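Local coordinates for protein methanogen homoaconitase large subunit (Methanocaldococcus jannaschii, PDB 4KP2) that catalyses, together with its small-subunit partner and a [4Fe-4S] cluster, the reversible dehydration of (R)-homocitrate to cis-homoaconitate and the hydration of that intermediate to homoisocitrate, at residues A[176-181]-A[208-213]; A[313-318]-A[397-402]. One frame throughout, in Å; residues are numbered along the deposited sequence.

Contact 1. Residues A[176-181]-A[208-213]; sequences IRVDIV and MAIEYG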
ATOM      1  N   ILE A 176       7.009  33.595 -19.353  1.00 43.93           N
ATOM      2  CA  ILE A 176       8.406  33.271 -19.604  1.00 44.23           C
ATOM      3  C   ILE A 176       8.476  32.098 -20.580  1.00 47.03           C
ATOM      4  O   ILE A 176       8.163  30.956 -20.232  1.00 50.20           O
ATOM      5  CB  ILE A 176       9.165  32.966 -18.290  1.00 44.31           C
ATOM      6  CG1 ILE A 176      10.460  32.196 -18.566  1.00 46.79           C
ATOM      7  CG2 ILE A 176       8.279  32.203 -17.325  1.00 53.23           C
ATOM      8  CD1 ILE A 176      11.534  33.013 -19.242  1.00 63.05           C
ATOM      9  N   ARG A 177       8.860  32.400 -21.815  1.00 49.25           N
ATOM     10  CA  ARG A 177       8.936  31.395 -22.865  1.00 48.68           C
ATOM     11  C   ARG A 177      10.168  30.518 -22.687  1.00 54.62           C
ATOM     12  O   ARG A 177      11.279  31.020 -22.526  1.00 59.30           O
ATOM     13  CB  ARG A 177       8.971  32.072 -24.234  1.00 49.42           C
ATOM     14  CG  ARG A 177       9.356  31.152 -25.377  1.00 53.12           C
ATOM     15  CD  ARG A 177       8.211  30.251 -25.794  1.00 53.42           C
ATOM     16  NE  ARG A 177       8.592  29.411 -26.925  1.00 58.87           N
ATOM     17  CZ  ARG A 177       7.737  28.712 -27.663  1.00 57.43           C
ATOM     18  NH1 ARG A 177       6.439  28.752 -27.397  1.00 55.11           N
ATOM     19  NH2 ARG A 177       8.179  27.976 -28.674  1.00 51.90           N
ATOM     20  N   VAL A 178       9.962  29.207 -22.714  1.00 51.20           N
ATOM     21  CA  VAL A 178      11.061  28.260 -22.575  1.00 55.22           C
ATOM     22  C   VAL A 178      11.159  27.358 -23.801  1.00 59.97           C
ATOM     23  O   VAL A 178      10.426  26.376 -23.925  1.00 56.91           O
ATOM     24  CB  VAL A 178      10.907  27.393 -21.311  1.00 55.02           C
ATOM     25  CG1 VAL A 178      12.087  26.445 -21.169  1.00 55.83           C
ATOM     26  CG2 VAL A 178      10.783  28.275 -20.079  1.00 49.14           C
ATOM     27  N   ASP A 179      12.064  27.705 -24.711  1.00 62.37           N
ATOM     28  CA  ASP A 179      12.313  26.887 -25.891  1.00 63.18           C
ATOM     29  C   ASP A 179      13.342  25.809 -25.583  1.00 66.87           C
ATOM     30  O   ASP A 179      14.443  26.103 -25.116  1.00 69.63           O
ATOM     31  CB  ASP A 179      12.794  27.748 -27.063  1.00 61.81           C
ATOM     32  CG  ASP A 179      11.674  28.545 -27.700  1.00 65.32           C
ATOM     33  OD1 ASP A 179      11.462  29.706 -27.291  1.00 62.63           O
ATOM     34  OD2 ASP A 179      11.009  28.013 -28.613  1.00 67.93           O
ATOM     35  N   ILE A 180      12.980  24.560 -25.845  1.00 61.18           N
ATOM     36  CA  ILE A 180      13.886  23.443 -25.619  1.00 61.57           C
ATOM     37  C   ILE A 180      14.266  22.792 -26.943  1.00 62.60           C
ATOM     38  O   ILE A 180      13.441  22.151 -27.592  1.00 58.94           O
ATOM     39  CB  ILE A 180      13.260  22.392 -24.690  1.00 56.35           C
ATOM     40  CG1 ILE A 180      12.736  23.057 -23.415  1.00 57.06           C
ATOM     41  CG2 ILE A 180      14.272  21.312 -24.351  1.00 59.69           C
ATOM     42  CD1 ILE A 180      12.098  22.094 -22.444  1.00 54.78           C
ATOM     43  N   VAL A 181      15.521  22.967 -27.343  1.00 63.61           N
ATOM     44  CA  VAL A 181      15.997  22.444 -28.618  1.00 61.11           C
ATOM     45  C   VAL A 181      17.218  21.550 -28.438  1.00 63.58           C
ATOM     46  O   VAL A 181      17.861  21.569 -27.390  1.00 66.66           O
ATOM     47  CB  VAL A 181      16.349  23.579 -29.596  1.00 69.29           C
ATOM     48  CG1 VAL A 181      15.104  24.382 -29.950  1.00 63.65           C
ATOM     49  CG2 VAL A 181      17.421  24.475 -28.999  1.00 66.40           C
ATOM     50  N   MET A 208       3.984  34.348 -12.852  1.00 53.82           N
ATOM     51  CA  MET A 208       4.144  34.214 -14.296  1.00 54.02           C
ATOM     52  C   MET A 208       3.802  32.811 -14.783  1.00 49.54           C
ATOM     53  O   MET A 208       3.744  31.866 -13.995  1.00 45.27           O
ATOM     54  CB  MET A 208       5.570  34.577 -14.711  1.00 55.47           C
ATOM     55  CG  MET A 208       5.959  36.016 -14.419  1.00 56.95           C
ATOM     56  SD  MET A 208       7.675  36.361 -14.841  1.00 76.29           S
ATOM     57  CE  MET A 208       7.689  35.902 -16.571  1.00 61.97           C
ATOM     58  N   ALA A 209       3.582  32.685 -16.087  1.00 51.62           N
ATOM     59  CA  ALA A 209       3.240  31.405 -16.693  1.00 48.87           C
ATOM     60  C   ALA A 209       4.406  30.852 -17.503  1.00 50.87           C
ATOM     61  O   ALA A 209       5.177  31.608 -18.093  1.00 48.16           O
ATOM     62  CB  ALA A 209       2.006  31.547 -17.569  1.00 48.20           C
ATOM     63  N   ILE A 210       4.525  29.529 -17.532  1.00 55.50           N
ATOM     64  CA  ILE A 210       5.597  28.874 -18.271  1.00 48.99           C
ATOM     65  C   ILE A 210       5.092  28.353 -19.610  1.00 50.43           C
ATOM     66  O   ILE A 210       4.104  27.623 -19.669  1.00 51.93           O
ATOM     67  CB  ILE A 210       6.185  27.690 -17.484  1.00 49.22           C
ATOM     68  CG1 ILE A 210       6.422  28.074 -16.021  1.00 49.44           C
ATOM     69  CG2 ILE A 210       7.472  27.212 -18.134  1.00 49.32           C
ATOM     70  CD1 ILE A 210       7.591  29.004 -15.818  1.00 57.34           C
ATOM     71  N   GLU A 211       5.773  28.730 -20.686  1.00 46.99           N
ATOM     72  CA  GLU A 211       5.405  28.264 -22.017  1.00 46.35           C
ATOM     73  C   GLU A 211       6.534  27.462 -22.649  1.00 52.67           C
ATOM     74  O   GLU A 211       7.533  28.024 -23.101  1.00 53.56           O
ATOM     75  CB  GLU A 211       5.029  29.442 -22.917  1.00 50.94           C
ATOM     76  CG  GLU A 211       4.644  29.045 -24.332  1.00 57.67           C
ATOM     77  CD  GLU A 211       4.137  30.215 -25.152  1.00 52.74           C
ATOM     78  OE1 GLU A 211       3.707  31.220 -24.549  1.00 46.44           O
ATOM     79  OE2 GLU A 211       4.173  30.129 -26.398  1.00 46.07           O
ATOM     80  N   TYR A 212       6.372  26.143 -22.676  1.00 46.93           N
ATOM     81  CA  TYR A 212       7.379  25.267 -23.260  1.00 51.28           C
ATOM     82  C   TYR A 212       7.205  25.150 -24.768  1.00 53.46           C
ATOM     83  O   TYR A 212       6.088  25.006 -25.268  1.00 47.97           O
ATOM     84  CB  TYR A 212       7.323  23.876 -22.625  1.00 48.20           C
ATOM     85  CG  TYR A 212       7.592  23.857 -21.139  1.00 48.89           C
ATOM     86  CD1 TYR A 212       8.892  23.888 -20.647  1.00 46.59           C
ATOM     87  CD2 TYR A 212       6.547  23.794 -20.226  1.00 50.86           C
ATOM     88  CE1 TYR A 212       9.143  23.866 -19.289  1.00 42.72           C
ATOM     89  CE2 TYR A 212       6.786  23.771 -18.868  1.00 51.94           C
ATOM     90  CZ  TYR A 212       8.085  23.806 -18.404  1.00 52.29           C
ATOM     91  OH  TYR A 212       8.321  23.783 -17.048  1.00 50.91           O
ATOM     92  N   GLY A 213       8.318  25.208 -25.488  1.00 55.59           N
ATOM     93  CA  GLY A 213       8.306  25.067 -26.931  1.00 59.48           C
ATOM     94  C   GLY A 213       9.620  24.508 -27.435  1.00 59.37           C
ATOM     95  O   GLY A 213      10.509  24.184 -26.647  1.00 64.15           O
TER

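Contact 2. Residues A[313-318]-A[397-402]; sequences TEINQV and GEICLS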
ATOM      1  N   THR A 313      26.466   8.858  -3.652  1.00 56.87           N
ATOM      2  CA  THR A 313      25.662   9.261  -2.505  1.00 59.64           C
ATOM      3  C   THR A 313      24.821   8.100  -1.989  1.00 59.36           C
ATOM      4  O   THR A 313      24.016   7.528  -2.724  1.00 57.23           O
ATOM      5  CB  THR A 313      24.734  10.439  -2.854  1.00 54.92           C
ATOM      6  OG1 THR A 313      25.513  11.530  -3.361  1.00 57.51           O
ATOM      7  CG2 THR A 313      23.967  10.896  -1.624  1.00 51.11           C
ATOM      8  N   GLU A 314      25.012   7.759  -0.720  1.00 60.55           N
ATOM      9  CA  GLU A 314      24.280   6.660  -0.103  1.00 64.63           C
ATOM     10  C   GLU A 314      22.803   6.990   0.067  1.00 58.72           C
ATOM     11  O   GLU A 314      22.449   8.017   0.647  1.00 58.40           O
ATOM     12  CB  GLU A 314      24.889   6.307   1.255  1.00 65.64           C
ATOM     13  CG  GLU A 314      24.103   5.257   2.022  1.00 75.78           C
ATOM     14  CD  GLU A 314      24.597   5.084   3.444  1.00 84.73           C
ATOM     15  OE1 GLU A 314      25.630   5.694   3.794  1.00 86.21           O
ATOM     16  OE2 GLU A 314      23.951   4.339   4.212  1.00 87.02           O
ATOM     17  N   ILE A 315      21.944   6.113  -0.442  1.00 57.10           N
ATOM     18  CA  ILE A 315      20.503   6.265  -0.270  1.00 62.24           C
ATOM     19  C   ILE A 315      19.926   5.124   0.563  1.00 60.83           C
ATOM     20  O   ILE A 315      20.427   4.000   0.527  1.00 63.87           O
ATOM     21  CB  ILE A 315      19.769   6.364  -1.626  1.00 58.44           C
ATOM     22  CG1 ILE A 315      20.297   5.318  -2.610  1.00 55.76           C
ATOM     23  CG2 ILE A 315      19.928   7.753  -2.215  1.00 56.68           C
ATOM     24  CD1 ILE A 315      19.530   4.014  -2.603  1.00 61.42           C
ATOM     25  N   ASN A 316      18.871   5.419   1.314  1.00 56.39           N
ATOM     26  CA  ASN A 316      18.255   4.427   2.185  1.00 58.48           C
ATOM     27  C   ASN A 316      16.858   4.032   1.723  1.00 59.20           C
ATOM     28  O   ASN A 316      16.306   3.030   2.177  1.00 61.66           O
ATOM     29  CB  ASN A 316      18.205   4.941   3.624  1.00 57.08           C
ATOM     30  CG  ASN A 316      19.541   5.475   4.099  1.00 61.93           C
ATOM     31  OD1 ASN A 316      19.659   6.646   4.463  1.00 57.64           O
ATOM     32  ND2 ASN A 316      20.557   4.620   4.097  1.00 63.25           N
ATOM     33  N   GLN A 317      16.290   4.825   0.821  1.00 58.28           N
ATOM     34  CA  GLN A 317      14.955   4.556   0.298  1.00 57.54           C
ATOM     35  C   GLN A 317      14.801   5.138  -1.102  1.00 54.41           C
ATOM     36  O   GLN A 317      15.383   6.171  -1.422  1.00 59.05           O
ATOM     37  CB  GLN A 317      13.888   5.133   1.235  1.00 59.72           C
ATOM     38  CG  GLN A 317      12.458   4.778   0.854  1.00 56.84           C
ATOM     39  CD  GLN A 317      11.434   5.359   1.807  1.00 52.09           C
ATOM     40  OE1 GLN A 317      11.004   4.699   2.752  1.00 63.48           O
ATOM     41  NE2 GLN A 317      11.032   6.600   1.560  1.00 49.93           N
ATOM     42  N   VAL A 318      14.026   4.462  -1.943  1.00 47.70           N
ATOM     43  CA  VAL A 318      13.760   4.950  -3.291  1.00 48.52           C
ATOM     44  C   VAL A 318      12.274   4.866  -3.605  1.00 49.34           C
ATOM     45  O   VAL A 318      11.668   3.803  -3.493  1.00 50.09           O
ATOM     46  CB  VAL A 318      14.539   4.152  -4.355  1.00 50.49           C
ATOM     47  CG1 VAL A 318      14.138   4.601  -5.750  1.00 50.00           C
ATOM     48  CG2 VAL A 318      16.039   4.310  -4.151  1.00 53.14           C
ATOM     49  N   GLY A 397      18.228  11.300   9.519  1.00 63.39           N
ATOM     50  CA  GLY A 397      19.462  10.972   8.829  1.00 57.82           C
ATOM     51  C   GLY A 397      19.246  10.022   7.668  1.00 58.81           C
ATOM     52  O   GLY A 397      20.201   9.565   7.042  1.00 59.33           O
ATOM     53  N   GLU A 398      17.984   9.727   7.379  1.00 56.59           N
ATOM     54  CA  GLU A 398      17.642   8.799   6.309  1.00 55.64           C
ATOM     55  C   GLU A 398      17.469   9.533   4.981  1.00 55.91           C
ATOM     56  O   GLU A 398      16.839  10.590   4.922  1.00 56.74           O
ATOM     57  CB  GLU A 398      16.377   8.021   6.670  1.00 61.40           C
ATOM     58  CG  GLU A 398      16.079   6.854   5.749  1.00 63.64           C
ATOM     59  CD  GLU A 398      15.129   5.855   6.374  1.00 72.42           C
ATOM     60  OE1 GLU A 398      14.636   6.119   7.491  1.00 66.73           O
ATOM     61  OE2 GLU A 398      14.880   4.802   5.751  1.00 73.55           O
ATOM     62  N   ILE A 399      18.031   8.964   3.919  1.00 51.93           N
ATOM     63  CA  ILE A 399      18.015   9.598   2.605  1.00 59.06           C
ATOM     64  C   ILE A 399      17.101   8.862   1.627  1.00 55.66           C
ATOM     65  O   ILE A 399      17.133   7.635   1.535  1.00 53.22           O
ATOM     66  CB  ILE A 399      19.438   9.679   2.012  1.00 54.88           C
ATOM     67  CG1 ILE A 399      20.341  10.527   2.907  1.00 53.90           C
ATOM     68  CG2 ILE A 399      19.408  10.250   0.605  1.00 53.77           C
ATOM     69  CD1 ILE A 399      21.732  10.730   2.354  1.00 45.17           C
ATOM     70  N   CYS A 400      16.287   9.620   0.899  1.00 52.78           N
ATOM     71  CA  CYS A 400      15.380   9.045  -0.086  1.00 51.97           C
ATOM     72  C   CYS A 400      15.569   9.643  -1.477  1.00 55.57           C
ATOM     73  O   CYS A 400      15.656  10.858  -1.637  1.00 55.34           O
ATOM     74  CB  CYS A 400      13.926   9.220   0.355  1.00 53.41           C
ATOM     75  SG  CYS A 400      12.708   8.732  -0.889  1.00 49.78           S
ATOM     76  N   LEU A 401      15.632   8.773  -2.481  1.00 52.64           N
ATOM     77  CA  LEU A 401      15.670   9.206  -3.871  1.00 44.27           C
ATOM     78  C   LEU A 401      14.289   9.025  -4.486  1.00 52.50           C
ATOM     79  O   LEU A 401      13.825   7.899  -4.664  1.00 54.65           O
ATOM     80  CB  LEU A 401      16.705   8.406  -4.661  1.00 47.58           C
ATOM     81  CG  LEU A 401      16.798   8.745  -6.150  1.00 55.63           C
ATOM     82  CD1 LEU A 401      17.230  10.187  -6.347  1.00 50.08           C
ATOM     83  CD2 LEU A 401      17.748   7.802  -6.861  1.00 50.08           C
ATOM     84  N   SER A 402      13.636  10.135  -4.810  1.00 54.39           N
ATOM     85  CA  SER A 402      12.255  10.088  -5.274  1.00 54.97           C
ATOM     86  C   SER A 402      12.074  10.627  -6.690  1.00 51.01           C
ATOM     87  O   SER A 402      12.909  11.377  -7.195  1.00 46.38           O
ATOM     88  CB  SER A 402      11.348  10.855  -4.311  1.00 45.61           C
ATOM     89  OG  SER A 402      10.005  10.839  -4.759  1.00 46.23           O
TER

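Contact 1. Residues A[176-181]-A[208-213]
Strands 167-180 and 208-213 are the two parallel strands of a beta-alpha-beta unit whose crossover runs through helix 189-200, and R177 and E211 meet across them as bridge partners. Backbone bonds alternate from I176 N to A209 O through to I180 N to G213 O (2.6 Å). On the face bearing R177, its CG lies anti to the backbone N (chi1 167°) and the chain bends at chi2, which lays the guanidinium over G213: NH2 is 3.4 Å from G213 CA, where any beta carbon would collide with it. D179 holds the guanidinium side-on, NE to OD1 (2.9 Å) and NH2 to OD2, while NH1 reaches E211 OE2 at 2.8 Å in a bent, weak bond within a salt bridge. Replacing R177 by an alanine would probably leave the D179 and E211 carboxylates without the cation they share and uncover G213. On the reverse face V178, I180 and Y212 pack against helix 189-200, while I176 CG2 lies 3.6 Å from I210 CD1 farther along the same side. Y280 OH also binds E211 OE2, and the two carboxylates probably hold the plane of the guanidinium and offset its charge and that of nearby R275.

Contact 2. Residues A[313-318]-A[397-402]
E314 meets I399 through its backbone, the carbonyl O lying 3.3 Å from I399 CD1 at the end of the isoleucine side chain. Next, I315 turns CG2 onto I399 CG2 at 3.8 Å, the two side chains crossing at about a right angle, and the same methyl also touches L401 CB; I436 lies against I315 from outside the pair. N316 grips both the backbone N-H and the C=O of I399. Its backbone N donates to I399 O (2.8 Å), and its side-chain OD1 accepts from I399 N at 2.9 Å in a fairly straight bond (165°). With CG anti to the carbonyl carbon (chi1 -50°), the amide is swung across to that N-H, while CB rests on E398 CG at 3.6 Å. The amide and the E398 carboxylate are turned 68° apart, and E398 OE1 takes its hydrogen bond from A395 N.

From Q317 onward the pairing becomes regular: strands 317-320 and 399-402 are neighbours at the middle of a five-stranded parallel sheet of order 3-2-1-4-5, part of the alpha-beta-alpha sandwich of the aconitase family. I399 O takes a second, weak bond from Q317 N, and Q317 O accepts L401 N at 2.8 Å. The extended Q317 side chain runs beside C400; NE2 makes a weak bond to SG at 3.7 Å, its stronger partner being G392 O. V318, on the other face, lies alongside L401, both pointing the same way, with CG2 4.2 Å from L401 CB and A427 and A431 of helix 424-433 packing against it.

In the fold
Contact 1 and contact 2 lie in separate sheets, their centres 32 Å apart and their nearest atoms about 16 Å apart, and they follow one another along the chain without touching. Both pair parallel strands, but contact 1 closes a short beta-alpha-beta unit in a mixed sheet, whereas contact 2 joins strands separated by 78 residues. That intervening stretch carries C323, C383 and C386, the predicted ligands of the [4Fe-4S] cluster, so contact 2 brings together the two ends of the cluster-binding segment; the side chain of C400 is about 10 Å from that of C386. Contact 1 lies away from these cysteines and is structural packing within its own sheet.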